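Local coordinates for protein acetyl-xylan esterase (Streptomyces lividans, PDB 2CC0) that hydrolyses acetyl ester groups on xylan as a metal-dependent family 4 carbohydrate esterase, probably in plant cell wall degradation, at residues 134-139 against 161-166; 29-34 against 167-172; 76-81 against 115-120; 66-71 against 101-106. All coordinates share one frame; numbering follows the deposited sequence. Where two conformers were deposited one is given.

Interaction 1 of 4, residues 134-139 against 161-166; sequences ASTDAI and TLAAIP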
loop_
_atom_site.group_PDB
_atom_site.type_symbol
_atom_site.label_atom_id
_atom_site.label_comp_id
_atom_site.label_asym_id
_atom_site.label_seq_id
_atom_site.Cartn_x
_atom_site.Cartn_y
_atom_site.Cartn_z
ATOM N N ALA A 134 21.689 10.470 6.418
ATOM C CA ALA A 134 21.525 11.104 5.116
ATOM C C ALA A 134 21.700 12.611 5.226
ATOM O O ALA A 134 21.268 13.237 6.196
ATOM C CB ALA A 134 20.173 10.774 4.519
ATOM N N SER A 135 22.355 13.185 4.231
ATOM C CA SER A 135 22.508 14.631 4.138
ATOM C C SER A 135 21.166 15.266 3.835
ATOM O O SER A 135 20.226 14.587 3.385
ATOM C CB SER A 135 23.493 14.966 3.022
ATOM O OG SER A 135 22.961 14.565 1.775
ATOM N N THR A 136 21.067 16.565 4.096
ATOM C CA THR A 136 19.917 17.356 3.663
ATOM C C THR A 136 19.667 17.157 2.164
ATOM O O THR A 136 18.518 16.929 1.737
ATOM C CB THR A 136 20.106 18.838 4.029
ATOM O OG1 THR A 136 20.280 18.932 5.451
ATOM C CG2 THR A 136 18.897 19.644 3.616
ATOM N N ASP A 137 20.739 17.200 1.361
ATOM C CA ASP A 137 20.600 16.949 -0.071
ATOM C C ASP A 137 19.968 15.607 -0.377
ATOM O O ASP A 137 19.116 15.522 -1.257
ATOM C CB ASP A 137 21.962 16.980 -0.758
ATOM C CG ASP A 137 22.482 18.381 -0.992
ATOM O OD1 ASP A 137 21.733 19.373 -0.869
ATOM O OD2 ASP A 137 23.678 18.482 -1.345
ATOM N N ALA A 138 20.425 14.562 0.316
ATOM C CA ALA A 138 19.961 13.205 0.064
ATOM C C ALA A 138 18.471 13.069 0.437
ATOM O O ALA A 138 17.711 12.374 -0.243
ATOM C CB ALA A 138 20.824 12.186 0.807
ATOM N N ILE A 139 18.069 13.752 1.507
ATOM C CA ILE A 139 16.660 13.705 1.970
ATOM C C ILE A 139 15.760 14.373 0.927
ATOM O O ILE A 139 14.692 13.841 0.580
ATOM C CB ILE A 139 16.521 14.376 3.377
ATOM C CG1 ILE A 139 17.308 13.580 4.430
ATOM C CG2 ILE A 139 15.036 14.565 3.798
ATOM C CD1 ILE A 139 17.570 14.364 5.741
ATOM N N THR A 161 16.703 16.677 8.565
ATOM C CA THR A 161 15.282 16.675 8.199
ATOM C C THR A 161 14.646 18.052 8.429
ATOM O O THR A 161 13.992 18.600 7.546
ATOM C CB THR A 161 14.560 15.542 8.910
ATOM O OG1 THR A 161 15.202 14.312 8.537
ATOM C CG2 THR A 161 13.042 15.499 8.550
ATOM N N LEU A 162 14.893 18.633 9.595
ATOM C CA LEU A 162 14.401 19.997 9.836
ATOM C C LEU A 162 14.947 20.967 8.775
ATOM O O LEU A 162 14.207 21.787 8.242
ATOM C CB LEU A 162 14.805 20.457 11.235
ATOM C CG LEU A 162 14.415 21.899 11.571
ATOM C CD1 LEU A 162 12.878 22.074 11.622
ATOM C CD2 LEU A 162 15.032 22.281 12.902
ATOM N N ALA A 163 16.242 20.845 8.448
ATOM C CA ALA A 163 16.871 21.754 7.479
ATOM C C ALA A 163 16.298 21.591 6.068
ATOM O O ALA A 163 16.302 22.531 5.263
ATOM C CB ALA A 163 18.352 21.520 7.450
ATOM N N ALA A 164 15.820 20.379 5.783
ATOM C CA ALA A 164 15.281 20.022 4.469
ATOM C C ALA A 164 13.897 20.581 4.169
ATOM O O ALA A 164 13.492 20.633 3.007
ATOM C CB ALA A 164 15.257 18.472 4.328
ATOM N N ILE A 165 13.155 20.983 5.202
ATOM C CA ILE A 165 11.730 21.287 5.004
ATOM C C ILE A 165 11.444 22.316 3.874
ATOM O O ILE A 165 10.626 22.043 3.005
ATOM C CB ILE A 165 11.007 21.649 6.328
ATOM C CG1 ILE A 165 11.103 20.501 7.340
ATOM C CG2 ILE A 165 9.569 22.083 6.069
ATOM C CD1 ILE A 165 10.605 19.123 6.843
ATOM N N PRO A 166 12.116 23.494 3.877
ATOM C CA PRO A 166 11.813 24.403 2.755
ATOM C C PRO A 166 12.066 23.804 1.358
ATOM O O PRO A 166 11.222 23.954 0.473
ATOM C CB PRO A 166 12.717 25.631 3.014
ATOM C CG PRO A 166 13.075 25.539 4.456
ATOM C CD PRO A 166 13.113 24.058 4.801
#

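Interaction 2 of 4, residues 29-34 against 167-172; sequences NGLRAT and RIAQTL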
loop_
_atom_site.group_PDB
_atom_site.type_symbol
_atom_site.label_atom_id
_atom_site.label_comp_id
_atom_site.label_asym_id
_atom_site.label_seq_id
_atom_site.Cartn_x
_atom_site.Cartn_y
_atom_site.Cartn_z
ATOM N N ASN A 29 5.946 26.344 5.740
ATOM C CA ASN A 29 6.152 25.951 4.358
ATOM C C ASN A 29 4.926 25.304 3.714
ATOM O O ASN A 29 5.006 24.779 2.600
ATOM C CB ASN A 29 7.386 25.067 4.254
ATOM C CG ASN A 29 8.672 25.874 4.429
ATOM O OD1 ASN A 29 9.136 26.503 3.483
ATOM N ND2 ASN A 29 9.224 25.885 5.634
ATOM N N GLY A 30 3.802 25.379 4.422
ATOM C CA GLY A 30 2.502 24.985 3.894
ATOM C C GLY A 30 2.361 23.487 3.731
ATOM O O GLY A 30 1.643 23.019 2.836
ATOM N N LEU A 31 3.055 22.736 4.579
ATOM C CA LEU A 31 3.057 21.266 4.461
ATOM C C LEU A 31 2.293 20.620 5.617
ATOM O O LEU A 31 2.345 21.094 6.761
ATOM C CB LEU A 31 4.498 20.728 4.463
ATOM C CG LEU A 31 5.442 21.142 3.341
ATOM C CD1 LEU A 31 6.835 20.628 3.699
ATOM C CD2 LEU A 31 4.929 20.578 2.011
ATOM N N ARG A 32 1.592 19.531 5.307
ATOM C CA ARG A 32 0.937 18.699 6.308
ATOM C C ARG A 32 1.561 17.313 6.234
ATOM O O ARG A 32 2.128 16.918 5.193
ATOM C CB ARG A 32 -0.570 18.631 6.088
ATOM C CG ARG A 32 -1.219 20.044 6.112
ATOM C CD ARG A 32 -2.680 19.986 5.802
ATOM N NE ARG A 32 -3.404 19.462 6.958
ATOM C CZ ARG A 32 -4.718 19.264 7.010
ATOM N NH1 ARG A 32 -5.495 19.553 5.955
ATOM N NH2 ARG A 32 -5.266 18.781 8.120
ATOM N N ALA A 33 1.481 16.585 7.340
ATOM C CA ALA A 33 2.166 15.296 7.409
ATOM C C ALA A 33 1.528 14.433 8.464
ATOM O O ALA A 33 0.711 14.928 9.280
ATOM C CB ALA A 33 3.640 15.524 7.712
ATOM N N THR A 34 1.872 13.141 8.428
ATOM C CA THR A 34 1.418 12.183 9.413
ATOM C C THR A 34 2.547 11.848 10.370
ATOM O O THR A 34 3.640 11.438 9.938
ATOM C CB THR A 34 0.882 10.882 8.742
ATOM O OG1 THR A 34 -0.155 11.238 7.850
ATOM C CG2 THR A 34 0.295 9.951 9.825
ATOM N N ARG A 167 13.188 23.112 1.169
ATOM C CA ARG A 167 13.477 22.462 -0.113
ATOM C C ARG A 167 12.538 21.306 -0.441
ATOM O O ARG A 167 12.271 21.032 -1.619
ATOM C CB ARG A 167 14.926 22.008 -0.178
ATOM C CG ARG A 167 15.880 23.180 -0.431
ATOM C CD ARG A 167 17.315 22.749 -0.201
ATOM N NE ARG A 167 17.782 21.785 -1.198
ATOM C CZ ARG A 167 18.833 20.981 -1.023
ATOM N NH1 ARG A 167 19.539 21.025 0.108
ATOM N NH2 ARG A 167 19.183 20.128 -1.980
ATOM N N ILE A 168 12.021 20.639 0.577
ATOM C CA ILE A 168 10.949 19.644 0.344
ATOM C C ILE A 168 9.697 20.319 -0.248
ATOM O O ILE A 168 9.129 19.864 -1.259
ATOM C CB ILE A 168 10.637 18.872 1.635
ATOM C CG1 ILE A 168 11.822 17.921 1.951
ATOM C CG2 ILE A 168 9.296 18.124 1.512
ATOM C CD1 ILE A 168 11.749 17.198 3.304
ATOM N N ALA A 169 9.270 21.423 0.364
ATOM C CA ALA A 169 8.112 22.176 -0.124
ATOM C C ALA A 169 8.375 22.625 -1.569
ATOM O O ALA A 169 7.499 22.503 -2.425
ATOM C CB ALA A 169 7.840 23.372 0.778
ATOM N N GLN A 170 9.593 23.113 -1.834
ATOM C CA GLN A 170 9.979 23.551 -3.188
ATOM C C GLN A 170 9.945 22.443 -4.212
ATOM O O GLN A 170 9.435 22.622 -5.332
ATOM C CB GLN A 170 11.384 24.163 -3.147
ATOM C CG GLN A 170 11.398 25.494 -2.427
ATOM C CD GLN A 170 12.795 25.922 -2.046
ATOM O OE1 GLN A 170 13.780 25.493 -2.658
ATOM N NE2 GLN A 170 12.891 26.764 -1.020
ATOM N N THR A 171 10.486 21.288 -3.817
ATOM C CA THR A 171 10.496 20.110 -4.673
ATOM C C THR A 171 9.073 19.696 -5.054
ATOM O O THR A 171 8.786 19.451 -6.231
ATOM C CB THR A 171 11.241 18.955 -3.976
ATOM O OG1 THR A 171 12.591 19.367 -3.734
ATOM C CG2 THR A 171 11.255 17.683 -4.848
ATOM N N LEU A 172 8.185 19.607 -4.063
ATOM C CA LEU A 172 6.810 19.208 -4.332
ATOM C C LEU A 172 6.111 20.228 -5.231
ATOM O O LEU A 172 5.468 19.849 -6.213
ATOM C CB LEU A 172 6.023 19.010 -3.037
ATOM C CG LEU A 172 6.513 17.819 -2.202
ATOM C CD1 LEU A 172 5.668 17.756 -0.922
ATOM C CD2 LEU A 172 6.455 16.509 -2.997
#

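Interaction 3 of 4, residues 76-81 against 115-120; sequences QMDSEI and AKYGLT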
loop_
_atom_site.group_PDB
_atom_site.type_symbol
_atom_site.label_atom_id
_atom_site.label_comp_id
_atom_site.label_asym_id
_atom_site.label_seq_id
_atom_site.Cartn_x
_atom_site.Cartn_y
_atom_site.Cartn_z
ATOM N N GLN A 76 1.565 -9.452 23.808
ATOM C CA GLN A 76 2.510 -8.334 23.919
ATOM C C GLN A 76 2.316 -7.339 22.765
ATOM O O GLN A 76 2.400 -6.109 22.963
ATOM C CB GLN A 76 3.950 -8.838 23.959
ATOM C CG GLN A 76 4.244 -9.745 25.181
ATOM C CD GLN A 76 5.563 -10.513 25.051
ATOM O OE1 GLN A 76 5.849 -11.183 24.030
ATOM N NE2 GLN A 76 6.380 -10.434 26.111
ATOM N N MET A 77 2.052 -7.855 21.564
ATOM C CA MET A 77 1.773 -6.947 20.435
ATOM C C MET A 77 0.502 -6.145 20.708
ATOM O O MET A 77 0.431 -4.938 20.434
ATOM C CB MET A 77 1.585 -7.718 19.129
ATOM C CG MET A 77 2.759 -8.561 18.624
ATOM S SD MET A 77 2.191 -9.299 17.076
ATOM C CE MET A 77 3.540 -10.414 16.640
ATOM N N ASP A 78 -0.512 -6.833 21.242
ATOM C CA ASP A 78 -1.785 -6.218 21.584
ATOM C C ASP A 78 -1.576 -5.098 22.618
ATOM O O ASP A 78 -2.063 -3.987 22.446
ATOM C CB ASP A 78 -2.740 -7.287 22.090
ATOM C CG ASP A 78 -4.183 -6.808 22.136
ATOM O OD1 ASP A 78 -4.458 -5.834 22.849
ATOM O OD2 ASP A 78 -5.046 -7.421 21.457
ATOM N N SER A 79 -0.814 -5.386 23.672
ATOM C CA SER A 79 -0.487 -4.378 24.665
ATOM C C SER A 79 0.208 -3.150 24.065
ATOM O O SER A 79 -0.155 -2.014 24.362
ATOM C CB SER A 79 0.400 -5.006 25.757
ATOM O OG SER A 79 0.752 -4.045 26.734
ATOM N N GLU A 80 1.198 -3.378 23.213
ATOM C CA GLU A 80 1.938 -2.282 22.606
ATOM C C GLU A 80 1.021 -1.392 21.763
ATOM O O GLU A 80 1.084 -0.158 21.820
ATOM C CB GLU A 80 3.059 -2.867 21.733
ATOM C CG GLU A 80 4.276 -3.362 22.523
ATOM C CD GLU A 80 5.320 -2.284 22.803
ATOM O OE1 GLU A 80 5.358 -1.262 22.097
ATOM O OE2 GLU A 80 6.126 -2.481 23.747
ATOM N N ILE A 81 0.175 -2.019 20.959
ATOM C CA ILE A 81 -0.721 -1.258 20.082
ATOM C C ILE A 81 -1.848 -0.544 20.865
ATOM O O ILE A 81 -2.099 0.669 20.685
ATOM C CB ILE A 81 -1.255 -2.160 18.953
ATOM C CG1 ILE A 81 -0.145 -2.308 17.891
ATOM C CG2 ILE A 81 -2.493 -1.552 18.318
ATOM C CD1 ILE A 81 -0.433 -3.351 16.809
ATOM N N ALA A 115 -5.880 -5.313 12.895
ATOM C CA ALA A 115 -7.299 -5.391 12.495
ATOM C C ALA A 115 -8.215 -5.250 13.713
ATOM O O ALA A 115 -9.236 -4.555 13.646
ATOM C CB ALA A 115 -7.581 -6.705 11.772
ATOM N N LYS A 116 -7.834 -5.887 14.830
ATOM C CA LYS A 116 -8.608 -5.793 16.068
ATOM C C LYS A 116 -8.866 -4.324 16.447
ATOM O O LYS A 116 -9.960 -3.972 16.895
ATOM C CB LYS A 116 -7.857 -6.496 17.207
ATOM C CG LYS A 116 -8.565 -6.405 18.564
ATOM C CD LYS A 116 -7.851 -7.186 19.662
ATOM C CE LYS A 116 -8.438 -6.815 21.023
ATOM N NZ LYS A 116 -7.683 -7.548 22.080
ATOM N N TYR A 117 -7.845 -3.477 16.271
ATOM C CA TYR A 117 -7.888 -2.063 16.683
ATOM C C TYR A 117 -8.280 -1.111 15.554
ATOM O O TYR A 117 -8.210 0.119 15.715
ATOM C CB TYR A 117 -6.561 -1.654 17.363
ATOM C CG TYR A 117 -6.468 -2.333 18.720
ATOM C CD1 TYR A 117 -7.163 -1.823 19.818
ATOM C CD2 TYR A 117 -5.777 -3.539 18.879
ATOM C CE1 TYR A 117 -7.135 -2.474 21.058
ATOM C CE2 TYR A 117 -5.726 -4.195 20.125
ATOM C CZ TYR A 117 -6.437 -3.668 21.204
ATOM O OH TYR A 117 -6.435 -4.305 22.435
ATOM N N GLY A 118 -8.699 -1.685 14.417
ATOM C CA GLY A 118 -9.108 -0.891 13.267
ATOM C C GLY A 118 -7.999 -0.067 12.646
ATOM O O GLY A 118 -8.253 1.038 12.129
ATOM N N LEU A 119 -6.779 -0.605 12.685
ATOM C CA LEU A 119 -5.598 0.084 12.157
ATOM C C LEU A 119 -5.184 -0.449 10.779
ATOM O O LEU A 119 -5.080 -1.650 10.577
ATOM C CB LEU A 119 -4.422 -0.099 13.135
ATOM C CG LEU A 119 -4.605 0.618 14.473
ATOM C CD1 LEU A 119 -3.632 0.042 15.507
ATOM C CD2 LEU A 119 -4.396 2.150 14.379
ATOM N N THR A 120 -4.918 0.468 9.861
ATOM C CA THR A 120 -4.327 0.130 8.565
ATOM C C THR A 120 -2.812 0.176 8.687
ATOM O O THR A 120 -2.273 1.169 9.163
ATOM C CB THR A 120 -4.816 1.150 7.536
ATOM O OG1 THR A 120 -6.243 1.008 7.458
ATOM C CG2 THR A 120 -4.208 0.899 6.141
#

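Interaction 4 of 4, residues 66-71 against 101-106; sequences HPHMTQ and PPYGET. With ZN (zinc ion), chain C; ACT (acetate ion), chain D.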
loop_
_atom_site.group_PDB
_atom_site.type_symbol
_atom_site.label_atom_id
_atom_site.label_comp_id
_atom_site.label_asym_id
_atom_site.label_seq_id
_atom_site.Cartn_x
_atom_site.Cartn_y
_atom_site.Cartn_z
ATOM N N HIS A 66 8.603 0.808 20.672
ATOM C CA HIS A 66 9.379 0.538 19.460
ATOM C C HIS A 66 10.138 -0.823 19.492
ATOM O O HIS A 66 11.313 -0.875 19.131
ATOM C CB HIS A 66 10.349 1.718 19.185
ATOM C CG HIS A 66 10.774 1.847 17.753
ATOM N ND1 HIS A 66 11.783 1.091 17.198
ATOM C CD2 HIS A 66 10.337 2.667 16.765
ATOM C CE1 HIS A 66 11.954 1.438 15.936
ATOM N NE2 HIS A 66 11.091 2.391 15.646
ATOM N N PRO A 67 9.463 -1.910 19.909
ATOM C CA PRO A 67 10.135 -3.219 19.888
ATOM C C PRO A 67 10.157 -3.772 18.474
ATOM O O PRO A 67 9.426 -3.266 17.611
ATOM C CB PRO A 67 9.206 -4.099 20.740
ATOM C CG PRO A 67 7.859 -3.524 20.514
ATOM C CD PRO A 67 8.063 -2.021 20.394
ATOM N N HIS A 68 10.949 -4.817 18.249
ATOM C CA HIS A 68 10.800 -5.616 17.039
ATOM C C HIS A 68 9.541 -6.453 17.261
ATOM O O HIS A 68 9.573 -7.471 17.932
ATOM C CB HIS A 68 12.034 -6.503 16.868
ATOM C CG HIS A 68 13.252 -5.754 16.435
ATOM N ND1 HIS A 68 13.549 -5.518 15.109
ATOM C CD2 HIS A 68 14.248 -5.183 17.153
ATOM C CE1 HIS A 68 14.672 -4.823 15.028
ATOM N NE2 HIS A 68 15.117 -4.613 16.254
ATOM N N MET A 69 8.412 -6.022 16.706
ATOM C CA MET A 69 7.080 -6.586 17.052
ATOM C C MET A 69 6.933 -8.068 16.703
ATOM O O MET A 69 6.215 -8.796 17.378
ATOM C CB MET A 69 5.936 -5.785 16.388
ATOM C CG MET A 69 5.727 -4.331 16.909
ATOM S SD MET A 69 4.879 -4.132 18.510
ATOM C CE MET A 69 3.146 -4.417 18.101
ATOM N N THR A 70 7.592 -8.495 15.637
ATOM C CA THR A 70 7.453 -9.880 15.196
ATOM C C THR A 70 8.201 -10.828 16.136
ATOM O O THR A 70 8.025 -12.041 16.041
ATOM C CB THR A 70 7.885 -10.080 13.723
ATOM O OG1 THR A 70 9.304 -9.932 13.612
ATOM C CG2 THR A 70 7.170 -9.079 12.794
ATOM N N GLN A 71 9.011 -10.271 17.041
ATOM C CA GLN A 71 9.656 -11.086 18.088
ATOM C C GLN A 71 8.781 -11.265 19.343
ATOM O O GLN A 71 9.163 -12.007 20.281
ATOM C CB GLN A 71 11.012 -10.482 18.441
ATOM C CG GLN A 71 11.995 -10.523 17.282
ATOM C CD GLN A 71 13.307 -9.823 17.584
ATOM O OE1 GLN A 71 13.657 -9.599 18.745
ATOM N NE2 GLN A 71 14.035 -9.457 16.533
ATOM N N PRO A 101 4.575 -0.412 11.606
ATOM C CA PRO A 101 5.346 -1.307 12.462
ATOM C C PRO A 101 6.767 -0.748 12.630
ATOM O O PRO A 101 7.378 -0.284 11.657
ATOM C CB PRO A 101 5.432 -2.603 11.638
ATOM C CG PRO A 101 4.334 -2.516 10.623
ATOM C CD PRO A 101 4.242 -1.031 10.306
ATOM N N PRO A 102 7.301 -0.790 13.860
ATOM C CA PRO A 102 8.725 -0.483 14.004
ATOM C C PRO A 102 9.561 -1.332 13.026
ATOM O O PRO A 102 9.319 -2.540 12.870
ATOM C CB PRO A 102 9.007 -0.889 15.459
ATOM C CG PRO A 102 7.688 -0.663 16.189
ATOM C CD PRO A 102 6.637 -1.054 15.154
ATOM N N TYR A 103 10.531 -0.701 12.371
ATOM C CA TYR A 103 11.496 -1.384 11.437
ATOM C C TYR A 103 10.794 -1.890 10.185
ATOM O O TYR A 103 11.405 -2.615 9.408
ATOM C CB TYR A 103 12.229 -2.561 12.115
ATOM C CG TYR A 103 12.781 -2.171 13.471
ATOM C CD1 TYR A 103 13.914 -1.353 13.571
ATOM C CD2 TYR A 103 12.133 -2.551 14.639
ATOM C CE1 TYR A 103 14.407 -0.964 14.825
ATOM C CE2 TYR A 103 12.620 -2.172 15.910
ATOM C CZ TYR A 103 13.757 -1.370 15.989
ATOM O OH TYR A 103 14.224 -0.984 17.232
ATOM N N GLY A 104 9.504 -1.563 10.015
ATOM C CA GLY A 104 8.727 -2.078 8.876
ATOM C C GLY A 104 8.438 -3.576 8.964
ATOM O O GLY A 104 7.978 -4.167 7.988
ATOM N N GLU A 105 8.728 -4.180 10.121
ATOM C CA GLU A 105 8.676 -5.634 10.291
ATOM C C GLU A 105 7.286 -6.073 10.693
ATOM O O GLU A 105 6.743 -5.649 11.736
ATOM C CB GLU A 105 9.715 -6.110 11.327
ATOM C CG GLU A 105 11.142 -5.918 10.809
ATOM C CD GLU A 105 12.238 -6.026 11.879
ATOM O OE1 GLU A 105 11.926 -6.123 13.084
ATOM O OE2 GLU A 105 13.435 -5.985 11.477
ATOM N N THR A 106 6.731 -6.970 9.884
ATOM C CA THR A 106 5.350 -7.416 10.103
ATOM C C THR A 106 5.178 -8.931 9.892
ATOM O O THR A 106 6.038 -9.583 9.313
ATOM C CB THR A 106 4.375 -6.581 9.222
ATOM O OG1 THR A 106 3.016 -6.943 9.495
ATOM C CG2 THR A 106 4.664 -6.753 7.750
HETATM ZN ZN ZN C . 10.445 4.019 14.278
HETATM C C ACT D . 10.340 2.885 11.860
HETATM O O ACT D . 10.888 2.103 12.672
HETATM O OXT ACT D . 10.452 4.128 12.069
HETATM C CH3 ACT D . 9.570 2.351 10.690
HETATM O O HOH W 1 13.935 -2.173 19.898
HETATM O O HOH W 2 7.899 -4.405 14.056
HETATM O O HOH W 3 10.157 -7.538 14.389
HETATM O O HOH W 4 12.389 4.547 13.768
#

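Interaction 1 of 4, residues 134-139 against 161-166
T136 and I139 on the first turn of helix 136-144 both set a methyl against A164 of helix 159-174. CG2 of T136, anti to the backbone N, lies 3.7 Å from A164 CA, close to the helix backbone itself, which fits the short 5.4 Å between the CA atoms of T136 and A164. The other branch, T136 OG1, passes A163 CB at 3.8 Å and makes a weak hydrogen bond to N160 O. I139 divides its contact: CG2 meets A164 CB at 3.9 Å, while CD1 reaches T161 OG1 at 3.7 Å, the two side chains crossing at about a right angle. The T161 hydroxyl has its polar partner in D130.

Behind this layer, S135 N-caps helix 136-144, its OG accepting from A138 N at 2.9 Å. A134 O takes a hydrogen bond from N160 ND2, and D137 forms a salt bridge with R167, so polar ties lie beside the apolar patch. Farther out, I165 packs on helix 19-28. The small A163 and A164 are consistent with this close approach of two neighbouring helices on the outside of the parallel sheet, as expected for the distorted beta/alpha barrel of polysaccharide deacetylases.

Interaction 2 of 4, residues 29-34 against 167-172
L31, whose N closes the Schellman motif (to L26 O) that ends helix 19-28 with G30 at C-prime, rests on I168, A169 and L172 of helix 159-174. The chain then runs on into strand 34-37 of the parallel sheet, so the contact lies at a helix-to-strand turn of the beta/alpha fold. Along the second segment, R167 turns its side chain away from the loop, into a salt bridge with D137. I168 comes next and offers only CG2, 4.1 Å from L31 CD1, the two side chains crossing at about a right angle; its side chain also touches V143 of helix 136-144. A169 is the central residue: its CB lies 3.7 Å from N29 O and 3.9 Å from N29 CB, and L31 CD1 touches the same methyl. The N29 amide is occupied by its own helix, ND2 donating to A25 O. An alanine in place of L31 would lose both methyl branches and would probably open a gap between I168, A169 and L172. At T171, R167 O accepts from both T171 N and T171 OG1, which arrive from opposite faces of the carbonyl plane. L172 closes the segment, also touching V7 of strand 5-12. L31 has CG anti to its carbonyl carbon (chi1 -62°), and from that CG the branch CD2 meets L172 CD1 at 4.1 Å.

Interaction 3 of 4, residues 76-81 against 115-120
D78 on helix 74-90 spreads its carboxylate between two side chains from the end of helix 108-116. OD1 takes the hydrogen bond of Y117 OH at 2.5 Å, and OD2 forms a salt bridge with K116 NZ at 2.7 Å. Both donors come from the syn side, each about 20° out of the carboxylate plane, which stands 75° from the tyrosine ring. D78 has CG anti to the backbone N (chi1 -165°), and this group lies at the edge of the Y117 ring, near its plane. This is the solvent side of the contact: K116 is exposed, its chain extended, with CG above one face of the Y117 ring, offset toward the rim. An alanine in place of D78 would leave K116 without its countercharge and Y117 OH without this acceptor, and is likely to let both side chains swing more freely. Between the two halves the backbone turns at G118, the C-prime residue of a Schellman motif that ends helix 108-116 and leads the chain into strand 120-121. The inner half is close-packed and apolar. I81 CG2 meets L119 CD1 at 3.4 Å, tighter than usual for two methyl groups, the side chains sliding past each other in opposite directions. The same CG2 approaches Y117 CD2 at 3.9 Å, obliquely to the ring. F99 of strand 98-99 also touches both I81 and L119.

Interaction 4 of 4, residues 66-71 against 101-106
Y103 slides its ring between two histidines of the opposing loop, H66 and H68. Its CB points toward 66-71, and CG, anti to the carbonyl carbon, lies beyond the H68 ring outline, 3.6 Å from H68 CE1. CD2 sits 3.3 Å from H68 ND1 and CE2 over the centre of that imidazole, an offset stack with planes at 6°. On the opposite face CE1 and CZ receive the edge of H66, CZ at 3.3 Å from H66 CE1, in an edge-to-face pair with planes at 80°. At the tip, OH shares water 1 with H66 O. The histidines are held in turn: H68 ND1 donates to E105 OE1 at 2.7 Å, nearly straight and in the ring plane, while P102 CB stands over the centre of the H66 face as a CH-pi contact. H66 NE2 binds zinc at 2.2 Å, completing with D13 and H62 the Asp-His-His metal site characteristic of family 4 carbohydrate esterases. An acetate chelates the metal, and Y103 N donates to its O at 2.8 Å (176°), a geometry consistent with an oxyanion-hole role. Water 2 bridges M69 N, P102 O and E105 O. The loops leave strands 58-61 and 98-99 and lead into helices 74-90 and 108-116, and M69 packs against both helices behind P102.

Overall arrangement
The contacts fall into two pairs; interaction 3 lies across the chain's centre from 1 and 2, and interaction 4 across from 2. Interactions 1 and 2 share helix 159-174, have centres about 12 Å apart and are joined by the D137-R167 salt bridge. Interactions 3 and 4, centres also about 12 Å apart, alternate along the chain and touch where M77, E80 and I81 meet P67 and M69, so helix 74-90 backs the zinc-bearing loop. Interaction 2 joins residues 29-34 to 167-172, and the other three lie between these in sequence. The centres of interactions 1 and 3 are about 32 Å apart; interaction 4 alone reaches the zinc, the T161 and I81 side chains staying about 13 Å from it.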